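Local structure of acetyltransferase (Agrobacterium tumefaciens str. C58, 2G3A) at residues Leu52-Arg57 with Pro94-Met99. The protein transfers an acetyl group from acetyl coenzyme A to an acceptor, preferring glucosamine 6-phosphate or dopamine. Numbering follows the deposited sequence.
Sequences LNITIR and PKLLAM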
loop_
_atom_site.group_PDB
_atom_site.type_symbol
_atom_site.label_atom_id
_atom_site.label_comp_id
_atom_site.label_asym_id
_atom_site.label_seq_id
_atom_site.Cartn_x
_atom_site.Cartn_y
_atom_site.Cartn_z
ATOM N N LEU A 52 4.120 7.088 11.699
ATOM C CA LEU A 52 4.101 8.540 11.703
ATOM C C LEU A 52 2.655 8.986 11.449
ATOM O O LEU A 52 2.165 8.950 10.310
ATOM C CB LEU A 52 5.068 9.107 10.635
ATOM C CG LEU A 52 5.449 10.594 10.751
ATOM C CD1 LEU A 52 6.618 10.946 9.835
ATOM C CD2 LEU A 52 4.235 11.530 10.490
ATOM N N ASN A 53 1.970 9.383 12.519
ATOM C CA ASN A 53 0.591 9.840 12.416
ATOM C C ASN A 53 0.445 11.269 12.929
ATOM O O ASN A 53 1.180 11.706 13.820
ATOM C CB ASN A 53 -0.342 8.937 13.225
ATOM C CG ASN A 53 -0.256 7.474 12.823
ATOM O OD1 ASN A 53 -0.113 7.137 11.644
ATOM N ND2 ASN A 53 -0.368 6.594 13.812
ATOM N N ILE A 54 -0.509 11.991 12.357
ATOM C CA ILE A 54 -0.878 13.300 12.845
ATOM C C ILE A 54 -2.389 13.282 12.940
ATOM O O ILE A 54 -3.085 13.081 11.936
ATOM C CB ILE A 54 -0.416 14.431 11.921
ATOM C CG1 ILE A 54 1.109 14.446 11.818
ATOM C CG2 ILE A 54 -0.930 15.790 12.431
ATOM C CD1 ILE A 54 1.613 14.897 10.489
ATOM N N THR A 55 -2.894 13.465 14.155
ATOM C CA THR A 55 -4.326 13.545 14.356
ATOM C C THR A 55 -4.738 14.993 14.541
ATOM O O THR A 55 -4.046 15.776 15.192
ATOM C CB THR A 55 -4.808 12.694 15.552
ATOM O OG1 THR A 55 -3.940 12.897 16.672
ATOM C CG2 THR A 55 -4.816 11.209 15.184
ATOM N N ILE A 56 -5.853 15.336 13.917
ATOM C CA ILE A 56 -6.511 16.607 14.122
ATOM C C ILE A 56 -7.594 16.339 15.160
ATOM O O ILE A 56 -8.493 15.539 14.913
ATOM C CB ILE A 56 -7.147 17.114 12.815
ATOM C CG1 ILE A 56 -6.061 17.293 11.730
ATOM C CG2 ILE A 56 -7.928 18.401 13.088
ATOM C CD1 ILE A 56 -6.592 17.723 10.353
ATOM N N ARG A 57 -7.492 17.003 16.309
ATOM C CA ARG A 57 -8.374 16.752 17.450
ATOM C C ARG A 57 -9.117 18.005 17.932
ATOM O O ARG A 57 -8.526 19.070 18.089
ATOM C CB ARG A 57 -7.584 16.118 18.599
ATOM C CG ARG A 57 -7.070 14.724 18.286
ATOM C CD ARG A 57 -6.071 14.283 19.334
ATOM N NE ARG A 57 -5.566 12.928 19.105
ATOM C CZ ARG A 57 -6.159 11.811 19.534
ATOM N NH1 ARG A 57 -7.310 11.869 20.188
ATOM N NH2 ARG A 57 -5.604 10.629 19.286
ATOM N N PRO A 94 -1.908 20.533 2.979
ATOM C CA PRO A 94 -0.474 20.888 2.951
ATOM C C PRO A 94 0.192 21.001 4.342
ATOM O O PRO A 94 1.370 20.670 4.479
ATOM C CB PRO A 94 -0.458 22.227 2.207
ATOM C CG PRO A 94 -1.718 22.199 1.364
ATOM C CD PRO A 94 -2.725 21.520 2.248
ATOM N N LYS A 95 -0.555 21.451 5.352
ATOM C CA LYS A 95 -0.022 21.557 6.709
ATOM C C LYS A 95 0.332 20.181 7.257
ATOM O O LYS A 95 1.366 20.015 7.901
ATOM C CB LYS A 95 -1.008 22.271 7.639
ATOM C CG LYS A 95 -0.539 22.345 9.100
ATOM C CD LYS A 95 -1.401 23.297 9.912
ATOM C CE LYS A 95 -0.849 23.479 11.330
ATOM N NZ LYS A 95 -1.670 24.476 12.078
ATOM N N LEU A 96 -0.552 19.209 7.029
ATOM C CA LEU A 96 -0.306 17.827 7.431
ATOM C C LEU A 96 0.909 17.268 6.711
ATOM O O LEU A 96 1.757 16.644 7.337
ATOM C CB LEU A 96 -1.539 16.945 7.165
ATOM C CG LEU A 96 -2.787 17.250 8.004
ATOM C CD1 LEU A 96 -3.995 16.597 7.383
ATOM C CD2 LEU A 96 -2.620 16.813 9.460
ATOM N N LEU A 97 1.007 17.523 5.403
ATOM C CA LEU A 97 2.182 17.078 4.644
ATOM C C LEU A 97 3.481 17.727 5.142
ATOM O O LEU A 97 4.531 17.081 5.197
ATOM C CB LEU A 97 1.994 17.358 3.158
ATOM C CG LEU A 97 0.877 16.535 2.486
ATOM C CD1 LEU A 97 0.613 17.107 1.099
ATOM C CD2 LEU A 97 1.255 15.028 2.430
ATOM N N ALA A 98 3.405 19.012 5.476
ATOM C CA ALA A 98 4.564 19.738 6.004
ATOM C C ALA A 98 4.999 19.215 7.377
ATOM O O ALA A 98 6.204 19.078 7.651
ATOM C CB ALA A 98 4.275 21.251 6.047
HETATM N N MSE A 99 4.035 18.876 8.228
HETATM C CA MSE A 99 4.369 18.299 9.539
HETATM C C MSE A 99 5.005 16.914 9.414
HETATM O O MSE A 99 5.966 16.590 10.129
HETATM C CB MSE A 99 3.134 18.223 10.423
HETATM C CG MSE A 99 2.588 19.586 10.814
HETATM SE SE MSE A 99 1.032 19.384 11.959
HETATM C CE MSE A 99 1.812 18.334 13.446
#
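Ile54 is the bump of the strand that fits between Leu96 and Met99 on the helix. Its two branches divide the work. CG1 lies anti to the carbonyl carbon and leads toward Met99. From there chi2 (147°, off the staggered value) sets CD1 of Ile54 against CB of Met99, 3.7 Å away. CD1 of Ile54 also lies 3.6 Å from the backbone O of Leu96, in plain van der Waals packing. The other branch, CG2, sits between two side chains: it is 3.6 Å from CD2 of Leu96 and 3.9 Å from CE of Met99. Ile54 and Leu96 lie alongside and point opposite ways, each tip beside the other's base.

Met99 bends at its last torsion (chi3 58°), which folds CE round to CG2 of Ile54. This residue is selenomethionine, and its SE also lies 4.1 Å from CG2 of Ile54.

Ile56 makes a lighter contact. CD1 of Ile56 lies 4.1 Å from CD1 of Leu96, with the two side chains at about a right angle. The fork of Leu96 therefore meets both isoleucines, and the same side chain packs on Leu81 of strand 75-82.

The strand is outermost in the sheet of its own chain, and helix 92-106 packs on one face of that sheet in this GNAT fold. Residues 53-57 also pair antiparallel with a strand of the second subunit, so the sheet continues across the interface. Leu81 probably helps to bind CoA, so the packing adjoins the likely cofactor site.

No hydrogen bond or salt bridge joins the two segments. The side chains that meet are all apolar, and the hold probably rests on their close fit and burial.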